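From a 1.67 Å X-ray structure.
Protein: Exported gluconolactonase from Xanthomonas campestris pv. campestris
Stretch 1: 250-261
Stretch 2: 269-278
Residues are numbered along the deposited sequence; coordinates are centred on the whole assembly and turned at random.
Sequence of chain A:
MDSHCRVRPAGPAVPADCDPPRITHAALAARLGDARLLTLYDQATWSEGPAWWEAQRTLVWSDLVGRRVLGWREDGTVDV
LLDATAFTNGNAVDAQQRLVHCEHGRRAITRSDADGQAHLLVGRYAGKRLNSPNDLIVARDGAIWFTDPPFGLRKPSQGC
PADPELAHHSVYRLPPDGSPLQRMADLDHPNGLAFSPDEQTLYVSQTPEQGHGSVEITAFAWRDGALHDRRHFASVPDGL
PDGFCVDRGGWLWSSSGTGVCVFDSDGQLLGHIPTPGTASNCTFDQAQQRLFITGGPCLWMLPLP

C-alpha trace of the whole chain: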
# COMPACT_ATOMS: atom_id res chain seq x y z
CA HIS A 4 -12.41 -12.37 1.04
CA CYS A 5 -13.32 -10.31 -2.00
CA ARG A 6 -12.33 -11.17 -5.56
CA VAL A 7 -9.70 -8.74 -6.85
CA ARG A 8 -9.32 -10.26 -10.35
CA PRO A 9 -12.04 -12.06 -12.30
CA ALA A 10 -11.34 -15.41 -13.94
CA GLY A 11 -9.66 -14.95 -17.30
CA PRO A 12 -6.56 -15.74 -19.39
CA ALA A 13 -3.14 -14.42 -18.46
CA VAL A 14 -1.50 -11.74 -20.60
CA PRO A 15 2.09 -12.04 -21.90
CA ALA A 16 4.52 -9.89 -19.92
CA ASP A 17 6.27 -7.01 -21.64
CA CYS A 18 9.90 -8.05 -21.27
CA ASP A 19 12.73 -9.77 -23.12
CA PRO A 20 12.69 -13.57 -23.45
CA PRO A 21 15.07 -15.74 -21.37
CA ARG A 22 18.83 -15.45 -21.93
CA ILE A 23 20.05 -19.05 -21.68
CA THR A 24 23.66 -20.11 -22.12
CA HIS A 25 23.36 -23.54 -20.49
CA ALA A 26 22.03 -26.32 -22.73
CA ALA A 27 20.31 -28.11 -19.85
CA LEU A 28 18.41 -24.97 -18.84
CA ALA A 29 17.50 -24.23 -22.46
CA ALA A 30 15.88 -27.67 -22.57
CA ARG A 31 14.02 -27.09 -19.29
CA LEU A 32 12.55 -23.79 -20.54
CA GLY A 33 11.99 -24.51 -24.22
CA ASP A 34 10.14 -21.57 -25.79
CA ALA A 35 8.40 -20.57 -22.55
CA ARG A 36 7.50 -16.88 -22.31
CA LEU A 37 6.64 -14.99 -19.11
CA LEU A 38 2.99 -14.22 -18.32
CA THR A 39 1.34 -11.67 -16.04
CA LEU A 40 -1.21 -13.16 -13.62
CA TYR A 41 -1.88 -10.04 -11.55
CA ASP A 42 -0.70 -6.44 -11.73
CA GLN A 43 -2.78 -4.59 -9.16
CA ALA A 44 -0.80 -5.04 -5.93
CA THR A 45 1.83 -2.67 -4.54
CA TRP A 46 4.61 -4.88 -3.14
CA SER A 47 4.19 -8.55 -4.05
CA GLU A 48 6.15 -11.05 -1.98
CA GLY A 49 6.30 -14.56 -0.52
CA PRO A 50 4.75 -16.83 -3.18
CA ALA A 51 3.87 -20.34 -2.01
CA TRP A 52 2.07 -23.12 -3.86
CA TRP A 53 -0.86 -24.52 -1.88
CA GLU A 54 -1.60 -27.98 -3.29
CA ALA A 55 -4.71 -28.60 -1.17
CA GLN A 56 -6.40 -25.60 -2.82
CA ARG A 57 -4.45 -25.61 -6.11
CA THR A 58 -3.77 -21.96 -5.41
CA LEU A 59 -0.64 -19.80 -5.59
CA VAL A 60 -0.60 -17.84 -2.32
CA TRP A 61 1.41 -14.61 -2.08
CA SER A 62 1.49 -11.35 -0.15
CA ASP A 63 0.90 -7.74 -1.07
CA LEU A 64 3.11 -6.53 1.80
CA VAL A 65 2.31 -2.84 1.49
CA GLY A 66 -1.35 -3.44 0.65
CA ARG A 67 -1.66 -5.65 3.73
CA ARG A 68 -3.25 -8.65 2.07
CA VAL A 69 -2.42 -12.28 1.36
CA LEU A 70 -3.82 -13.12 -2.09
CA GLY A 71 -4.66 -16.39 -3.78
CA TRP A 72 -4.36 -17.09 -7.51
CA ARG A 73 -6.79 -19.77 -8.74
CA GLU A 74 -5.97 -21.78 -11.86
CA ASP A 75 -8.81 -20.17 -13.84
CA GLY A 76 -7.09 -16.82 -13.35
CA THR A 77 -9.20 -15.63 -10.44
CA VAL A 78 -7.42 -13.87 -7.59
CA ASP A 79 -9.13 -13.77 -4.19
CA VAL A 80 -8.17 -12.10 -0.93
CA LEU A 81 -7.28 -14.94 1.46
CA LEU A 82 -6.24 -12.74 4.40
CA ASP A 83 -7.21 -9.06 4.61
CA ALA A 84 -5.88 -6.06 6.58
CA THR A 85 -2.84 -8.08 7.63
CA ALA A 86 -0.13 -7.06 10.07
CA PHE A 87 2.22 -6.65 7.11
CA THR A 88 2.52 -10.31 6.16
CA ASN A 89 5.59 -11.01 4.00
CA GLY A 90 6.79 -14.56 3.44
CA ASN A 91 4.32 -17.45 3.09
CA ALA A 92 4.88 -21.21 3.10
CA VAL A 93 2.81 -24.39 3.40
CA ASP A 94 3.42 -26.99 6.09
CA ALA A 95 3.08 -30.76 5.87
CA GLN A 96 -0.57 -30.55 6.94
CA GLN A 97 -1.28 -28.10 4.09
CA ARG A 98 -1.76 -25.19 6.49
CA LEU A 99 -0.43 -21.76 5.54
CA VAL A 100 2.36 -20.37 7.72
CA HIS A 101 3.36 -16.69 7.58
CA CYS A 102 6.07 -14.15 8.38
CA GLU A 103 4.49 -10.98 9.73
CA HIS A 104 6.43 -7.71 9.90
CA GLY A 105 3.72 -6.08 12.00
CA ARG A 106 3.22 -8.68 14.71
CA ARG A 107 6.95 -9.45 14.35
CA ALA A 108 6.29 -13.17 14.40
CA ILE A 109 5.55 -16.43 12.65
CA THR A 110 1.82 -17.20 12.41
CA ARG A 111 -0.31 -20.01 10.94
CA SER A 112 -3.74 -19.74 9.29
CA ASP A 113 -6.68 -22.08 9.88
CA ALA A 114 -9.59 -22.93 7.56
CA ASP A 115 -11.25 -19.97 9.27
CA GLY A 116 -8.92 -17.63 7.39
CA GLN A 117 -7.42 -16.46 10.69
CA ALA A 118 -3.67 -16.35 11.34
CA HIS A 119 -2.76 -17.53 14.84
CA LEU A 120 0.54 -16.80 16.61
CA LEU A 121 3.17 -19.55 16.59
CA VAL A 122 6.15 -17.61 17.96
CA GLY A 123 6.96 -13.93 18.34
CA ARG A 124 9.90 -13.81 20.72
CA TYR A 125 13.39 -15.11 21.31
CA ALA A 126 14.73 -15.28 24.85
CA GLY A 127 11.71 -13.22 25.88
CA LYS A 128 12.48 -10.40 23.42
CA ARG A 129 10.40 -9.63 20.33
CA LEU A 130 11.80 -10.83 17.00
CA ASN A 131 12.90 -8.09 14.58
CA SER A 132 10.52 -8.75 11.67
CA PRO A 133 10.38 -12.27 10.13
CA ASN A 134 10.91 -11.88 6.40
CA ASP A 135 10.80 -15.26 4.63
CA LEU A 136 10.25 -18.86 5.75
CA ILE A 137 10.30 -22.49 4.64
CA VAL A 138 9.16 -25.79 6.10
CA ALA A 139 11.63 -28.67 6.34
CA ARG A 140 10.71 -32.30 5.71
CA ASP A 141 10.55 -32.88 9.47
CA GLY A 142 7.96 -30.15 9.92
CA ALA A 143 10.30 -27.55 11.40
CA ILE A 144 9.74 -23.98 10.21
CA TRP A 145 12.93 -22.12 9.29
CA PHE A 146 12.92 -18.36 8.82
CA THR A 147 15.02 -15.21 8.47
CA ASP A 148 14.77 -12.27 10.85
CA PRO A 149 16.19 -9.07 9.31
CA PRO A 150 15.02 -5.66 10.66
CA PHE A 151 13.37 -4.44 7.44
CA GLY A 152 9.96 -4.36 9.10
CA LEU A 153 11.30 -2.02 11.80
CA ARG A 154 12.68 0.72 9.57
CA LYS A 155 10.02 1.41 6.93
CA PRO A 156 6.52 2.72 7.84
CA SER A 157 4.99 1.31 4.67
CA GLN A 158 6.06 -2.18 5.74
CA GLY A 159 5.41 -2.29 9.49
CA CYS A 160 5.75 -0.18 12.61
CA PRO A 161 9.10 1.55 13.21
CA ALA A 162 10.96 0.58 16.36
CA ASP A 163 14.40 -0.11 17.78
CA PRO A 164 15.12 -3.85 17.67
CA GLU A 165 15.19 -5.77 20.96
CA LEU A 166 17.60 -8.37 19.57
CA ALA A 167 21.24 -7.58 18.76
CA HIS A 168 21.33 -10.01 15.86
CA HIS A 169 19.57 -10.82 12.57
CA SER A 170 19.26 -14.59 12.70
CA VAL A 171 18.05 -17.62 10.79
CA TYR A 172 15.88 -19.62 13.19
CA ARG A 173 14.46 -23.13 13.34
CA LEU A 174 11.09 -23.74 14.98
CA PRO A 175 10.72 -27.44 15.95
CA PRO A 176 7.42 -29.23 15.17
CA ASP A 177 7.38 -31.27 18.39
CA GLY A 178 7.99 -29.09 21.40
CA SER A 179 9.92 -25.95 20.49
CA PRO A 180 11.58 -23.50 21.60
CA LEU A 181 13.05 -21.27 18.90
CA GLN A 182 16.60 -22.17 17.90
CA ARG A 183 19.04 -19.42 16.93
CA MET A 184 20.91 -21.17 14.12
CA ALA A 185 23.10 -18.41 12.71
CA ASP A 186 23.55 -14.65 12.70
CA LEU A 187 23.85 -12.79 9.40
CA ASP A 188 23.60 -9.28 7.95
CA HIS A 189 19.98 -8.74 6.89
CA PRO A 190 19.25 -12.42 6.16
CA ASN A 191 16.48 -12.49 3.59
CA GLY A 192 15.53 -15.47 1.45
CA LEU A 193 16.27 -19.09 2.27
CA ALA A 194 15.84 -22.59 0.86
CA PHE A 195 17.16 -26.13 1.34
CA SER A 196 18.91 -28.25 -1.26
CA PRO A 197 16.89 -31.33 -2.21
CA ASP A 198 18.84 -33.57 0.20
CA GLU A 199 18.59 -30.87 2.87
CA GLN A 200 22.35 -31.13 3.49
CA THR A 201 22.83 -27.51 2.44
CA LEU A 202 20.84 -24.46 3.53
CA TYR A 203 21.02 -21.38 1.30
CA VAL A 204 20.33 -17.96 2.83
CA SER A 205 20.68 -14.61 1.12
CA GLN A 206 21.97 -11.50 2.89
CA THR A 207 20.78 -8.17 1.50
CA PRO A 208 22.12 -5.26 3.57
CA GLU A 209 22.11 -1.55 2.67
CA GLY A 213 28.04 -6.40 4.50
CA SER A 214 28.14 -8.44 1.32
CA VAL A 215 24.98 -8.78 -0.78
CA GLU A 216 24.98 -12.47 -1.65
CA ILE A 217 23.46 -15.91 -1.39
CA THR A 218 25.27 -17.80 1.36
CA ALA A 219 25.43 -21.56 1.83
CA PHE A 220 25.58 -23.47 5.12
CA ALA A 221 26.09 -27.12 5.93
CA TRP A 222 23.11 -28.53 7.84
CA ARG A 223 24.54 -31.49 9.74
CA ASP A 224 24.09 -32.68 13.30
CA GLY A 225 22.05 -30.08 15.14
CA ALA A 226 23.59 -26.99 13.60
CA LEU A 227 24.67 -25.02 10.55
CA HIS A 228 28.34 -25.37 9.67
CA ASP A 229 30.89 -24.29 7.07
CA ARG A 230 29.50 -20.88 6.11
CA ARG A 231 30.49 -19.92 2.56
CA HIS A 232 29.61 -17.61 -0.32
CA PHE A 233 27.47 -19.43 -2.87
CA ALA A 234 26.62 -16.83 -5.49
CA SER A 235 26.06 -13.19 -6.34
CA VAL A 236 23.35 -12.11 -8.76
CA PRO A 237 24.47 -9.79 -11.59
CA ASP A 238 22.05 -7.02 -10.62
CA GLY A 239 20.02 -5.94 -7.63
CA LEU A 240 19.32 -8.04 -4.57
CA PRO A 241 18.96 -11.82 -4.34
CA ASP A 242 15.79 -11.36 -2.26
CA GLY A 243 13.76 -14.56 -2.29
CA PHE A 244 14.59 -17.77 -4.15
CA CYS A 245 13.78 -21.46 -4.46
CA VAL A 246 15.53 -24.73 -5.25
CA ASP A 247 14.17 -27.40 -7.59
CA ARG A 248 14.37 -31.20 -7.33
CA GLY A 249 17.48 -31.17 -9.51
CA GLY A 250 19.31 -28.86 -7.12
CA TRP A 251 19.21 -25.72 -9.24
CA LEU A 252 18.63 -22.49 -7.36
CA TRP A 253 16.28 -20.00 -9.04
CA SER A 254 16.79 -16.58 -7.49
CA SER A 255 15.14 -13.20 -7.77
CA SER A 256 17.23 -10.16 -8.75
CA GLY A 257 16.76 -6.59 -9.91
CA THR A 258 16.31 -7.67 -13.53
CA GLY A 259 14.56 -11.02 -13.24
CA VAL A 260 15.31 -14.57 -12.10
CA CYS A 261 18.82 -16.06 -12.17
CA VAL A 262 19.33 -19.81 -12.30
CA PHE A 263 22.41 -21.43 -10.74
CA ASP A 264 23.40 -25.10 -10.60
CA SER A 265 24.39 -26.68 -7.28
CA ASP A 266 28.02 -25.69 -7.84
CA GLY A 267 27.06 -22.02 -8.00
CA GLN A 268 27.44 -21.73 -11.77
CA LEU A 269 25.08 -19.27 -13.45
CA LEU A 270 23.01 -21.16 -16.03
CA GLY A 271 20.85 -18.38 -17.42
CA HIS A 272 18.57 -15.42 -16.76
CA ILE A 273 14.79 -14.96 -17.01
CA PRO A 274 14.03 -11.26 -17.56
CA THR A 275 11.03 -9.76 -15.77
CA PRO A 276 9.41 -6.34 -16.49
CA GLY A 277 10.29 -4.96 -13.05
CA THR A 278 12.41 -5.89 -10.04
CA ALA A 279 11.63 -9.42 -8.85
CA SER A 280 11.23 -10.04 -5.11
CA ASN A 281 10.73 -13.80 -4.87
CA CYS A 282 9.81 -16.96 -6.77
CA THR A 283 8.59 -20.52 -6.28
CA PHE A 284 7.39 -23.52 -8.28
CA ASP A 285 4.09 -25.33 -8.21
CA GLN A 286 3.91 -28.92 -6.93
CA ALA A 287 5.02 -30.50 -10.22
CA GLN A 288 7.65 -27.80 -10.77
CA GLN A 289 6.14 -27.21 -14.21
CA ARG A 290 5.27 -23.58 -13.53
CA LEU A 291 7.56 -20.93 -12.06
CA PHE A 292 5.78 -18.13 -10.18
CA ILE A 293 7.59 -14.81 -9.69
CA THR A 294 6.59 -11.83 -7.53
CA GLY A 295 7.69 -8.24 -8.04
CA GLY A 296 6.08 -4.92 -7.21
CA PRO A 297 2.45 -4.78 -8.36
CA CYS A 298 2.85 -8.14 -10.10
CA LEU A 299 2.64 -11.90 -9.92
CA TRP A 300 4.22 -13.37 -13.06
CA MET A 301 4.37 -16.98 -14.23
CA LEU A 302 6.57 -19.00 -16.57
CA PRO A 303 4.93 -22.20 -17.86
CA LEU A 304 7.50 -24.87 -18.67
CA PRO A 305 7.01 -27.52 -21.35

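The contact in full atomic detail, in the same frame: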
# COMPACT_ATOMS: atom_id res chain seq x y z
N GLY A 250 18.28 -29.58 -7.87
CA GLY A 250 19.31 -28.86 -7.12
C GLY A 250 19.63 -27.47 -7.63
O GLY A 250 20.48 -26.78 -7.07
N TRP A 251 18.97 -27.05 -8.71
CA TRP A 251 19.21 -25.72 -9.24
C TRP A 251 18.53 -24.70 -8.35
O TRP A 251 17.44 -24.94 -7.84
CB TRP A 251 18.65 -25.58 -10.66
CG TRP A 251 19.35 -26.37 -11.70
CD1 TRP A 251 20.45 -27.16 -11.54
CD2 TRP A 251 18.98 -26.46 -13.08
NE1 TRP A 251 20.79 -27.75 -12.74
CE2 TRP A 251 19.90 -27.33 -13.70
CE3 TRP A 251 17.95 -25.90 -13.85
CZ2 TRP A 251 19.83 -27.65 -15.06
CZ3 TRP A 251 17.88 -26.21 -15.20
CH2 TRP A 251 18.82 -27.08 -15.79
N LEU A 252 19.18 -23.56 -8.18
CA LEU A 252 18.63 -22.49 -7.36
C LEU A 252 18.18 -21.35 -8.27
O LEU A 252 18.98 -20.77 -9.01
CB LEU A 252 19.69 -22.01 -6.36
CG LEU A 252 19.25 -21.01 -5.29
CD1 LEU A 252 20.18 -21.09 -4.10
CD2 LEU A 252 19.22 -19.60 -5.85
N TRP A 253 16.88 -21.06 -8.23
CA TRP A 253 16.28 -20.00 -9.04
C TRP A 253 16.09 -18.82 -8.09
O TRP A 253 15.29 -18.89 -7.16
CB TRP A 253 14.93 -20.46 -9.59
CG TRP A 253 15.00 -21.73 -10.41
CD1 TRP A 253 15.49 -22.94 -10.01
CD2 TRP A 253 14.59 -21.90 -11.77
NE1 TRP A 253 15.41 -23.85 -11.03
CE2 TRP A 253 14.86 -23.25 -12.13
CE3 TRP A 253 14.01 -21.06 -12.73
CZ2 TRP A 253 14.58 -23.76 -13.40
CZ3 TRP A 253 13.73 -21.57 -14.00
CH2 TRP A 253 14.01 -22.92 -14.32
N SER A 254 16.83 -17.75 -8.36
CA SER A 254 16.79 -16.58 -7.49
C SER A 254 16.31 -15.29 -8.12
O SER A 254 16.56 -15.01 -9.29
CB SER A 254 18.18 -16.33 -6.91
OG SER A 254 18.21 -15.15 -6.15
N SER A 255 15.62 -14.49 -7.32
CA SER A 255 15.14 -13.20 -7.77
C SER A 255 16.36 -12.28 -7.87
O SER A 255 17.42 -12.57 -7.32
CB SER A 255 14.15 -12.61 -6.76
OG SER A 255 14.78 -12.43 -5.50
N SER A 256 16.19 -11.17 -8.59
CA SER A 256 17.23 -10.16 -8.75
C SER A 256 16.56 -8.90 -9.28
O SER A 256 15.35 -8.90 -9.54
CB SER A 256 18.33 -10.64 -9.71
OG SER A 256 17.86 -10.73 -11.04
N GLY A 257 17.33 -7.84 -9.44
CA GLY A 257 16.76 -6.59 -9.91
C GLY A 257 16.23 -6.63 -11.33
O GLY A 257 15.37 -5.82 -11.70
N THR A 258 16.71 -7.58 -12.13
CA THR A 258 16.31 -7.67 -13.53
C THR A 258 15.51 -8.91 -13.91
O THR A 258 15.08 -9.04 -15.06
CB THR A 258 17.54 -7.61 -14.44
OG1 THR A 258 18.43 -8.70 -14.12
CG2 THR A 258 18.28 -6.30 -14.26
N GLY A 259 15.31 -9.81 -12.96
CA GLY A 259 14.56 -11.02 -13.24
C GLY A 259 15.06 -12.17 -12.39
O GLY A 259 15.63 -11.94 -11.33
N VAL A 260 14.86 -13.40 -12.85
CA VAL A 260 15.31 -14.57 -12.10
C VAL A 260 16.59 -15.18 -12.67
O VAL A 260 16.71 -15.38 -13.88
CB VAL A 260 14.21 -15.66 -12.05
CG1 VAL A 260 14.78 -16.97 -11.52
CG2 VAL A 260 13.07 -15.19 -11.15
N CYS A 261 17.55 -15.46 -11.79
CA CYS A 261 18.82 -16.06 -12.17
C CYS A 261 18.78 -17.51 -11.76
O CYS A 261 18.26 -17.84 -10.69
CB CYS A 261 19.99 -15.37 -11.46
SG CYS A 261 20.21 -13.62 -11.84
N LEU A 269 26.23 -19.93 -12.85
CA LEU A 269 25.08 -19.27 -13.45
C LEU A 269 24.73 -20.00 -14.74
O LEU A 269 25.58 -20.16 -15.62
CB LEU A 269 25.39 -17.80 -13.74
CG LEU A 269 24.26 -16.88 -14.21
CD1 LEU A 269 23.80 -17.27 -15.61
CD2 LEU A 269 23.11 -16.93 -13.22
N LEU A 270 23.48 -20.43 -14.86
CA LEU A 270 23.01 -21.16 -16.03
C LEU A 270 22.22 -20.31 -17.02
O LEU A 270 22.17 -20.63 -18.21
CB LEU A 270 22.14 -22.34 -15.57
CG LEU A 270 22.80 -23.29 -14.56
CD1 LEU A 270 21.87 -24.44 -14.22
CD2 LEU A 270 24.11 -23.80 -15.13
N GLY A 271 21.62 -19.23 -16.54
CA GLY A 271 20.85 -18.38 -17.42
C GLY A 271 20.05 -17.35 -16.64
O GLY A 271 20.04 -17.36 -15.41
N HIS A 272 19.36 -16.48 -17.37
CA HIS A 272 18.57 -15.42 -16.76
C HIS A 272 17.18 -15.31 -17.39
O HIS A 272 17.04 -15.43 -18.62
CB HIS A 272 19.34 -14.11 -16.90
CG HIS A 272 18.65 -12.92 -16.32
ND1 HIS A 272 17.91 -12.05 -17.08
CD2 HIS A 272 18.63 -12.43 -15.05
CE1 HIS A 272 17.45 -11.07 -16.31
NE2 HIS A 272 17.87 -11.28 -15.08
N ILE A 273 16.17 -15.11 -16.55
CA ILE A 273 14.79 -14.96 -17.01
C ILE A 273 14.36 -13.52 -16.73
O ILE A 273 14.00 -13.18 -15.61
CB ILE A 273 13.85 -15.93 -16.27
CG1 ILE A 273 14.23 -17.38 -16.61
CG2 ILE A 273 12.39 -15.65 -16.67
CD1 ILE A 273 13.53 -18.43 -15.76
N PRO A 274 14.42 -12.65 -17.76
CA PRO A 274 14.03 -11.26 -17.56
C PRO A 274 12.59 -11.10 -17.09
O PRO A 274 11.71 -11.88 -17.46
CB PRO A 274 14.24 -10.64 -18.94
CG PRO A 274 15.34 -11.47 -19.51
CD PRO A 274 14.94 -12.86 -19.12
N THR A 275 12.36 -10.08 -16.27
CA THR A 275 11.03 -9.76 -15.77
C THR A 275 10.88 -8.25 -15.96
O THR A 275 11.85 -7.50 -15.84
CB THR A 275 10.88 -10.12 -14.29
OG1 THR A 275 9.56 -9.77 -13.85
CG2 THR A 275 11.89 -9.37 -13.45
N PRO A 276 9.66 -7.78 -16.27
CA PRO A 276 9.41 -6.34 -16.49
C PRO A 276 9.80 -5.35 -15.39
O PRO A 276 9.99 -4.17 -15.66
CB PRO A 276 7.92 -6.29 -16.85
CG PRO A 276 7.36 -7.56 -16.31
CD PRO A 276 8.45 -8.57 -16.51
N GLY A 277 9.91 -5.83 -14.15
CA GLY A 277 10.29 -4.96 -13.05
C GLY A 277 11.14 -5.77 -12.08
O GLY A 277 11.37 -6.95 -12.32
N THR A 278 11.61 -5.16 -11.00
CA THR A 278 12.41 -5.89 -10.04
C THR A 278 11.61 -7.10 -9.55
O THR A 278 10.40 -7.01 -9.38
CB THR A 278 12.76 -5.00 -8.83
OG1 THR A 278 13.58 -3.91 -9.27
CG2 THR A 278 13.52 -5.81 -7.77

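Strands 259-261 and 269-274 run antiparallel, and their backbones supply the frame of the contact; together the two stretches bury 615 Å², summed over both sides. Val260 and Ile273 form a hydrogen-bonded pair: Val260 N donates to Ile273 O at 2.9 Å, and Ile273 N to Val260 O at 2.7 Å. Beyond it, Thr275 N reaches Thr258 O at 3.2 Å.

A close backbone fit occurs at Gly259. Gly259 CA lies 3.3 Å from Ile273 O, and a CB on Gly259 would point into the partner strand, 2.1 Å from that oxygen and 2.9 Å from Pro274 CA. Its backbone angles also call for glycine, so here a hollow in one strand receives the backbone of the other.

On the sheet face carrying Val260 and Ile273, the two beta-branched side chains pack CB to CB at 4.2 Å. Ile273 extends further, its CD1 meeting the edge of the Trp253 ring at CZ3, 3.6 Å away. Leu270 supplies another bump: its CD1 sits over one face of the Trp251 indole, 3.5 Å from CE2, a methyl resting on a broad flat surface.

The face bearing Cys261 and His272 is more polar. The imidazole reaches across so that His272 NE2 donates a weak hydrogen bond to Thr258 OG1 at 2.8 Å, while Cys261 SG lies at the ring edge, 3.8 Å from His272 CD2.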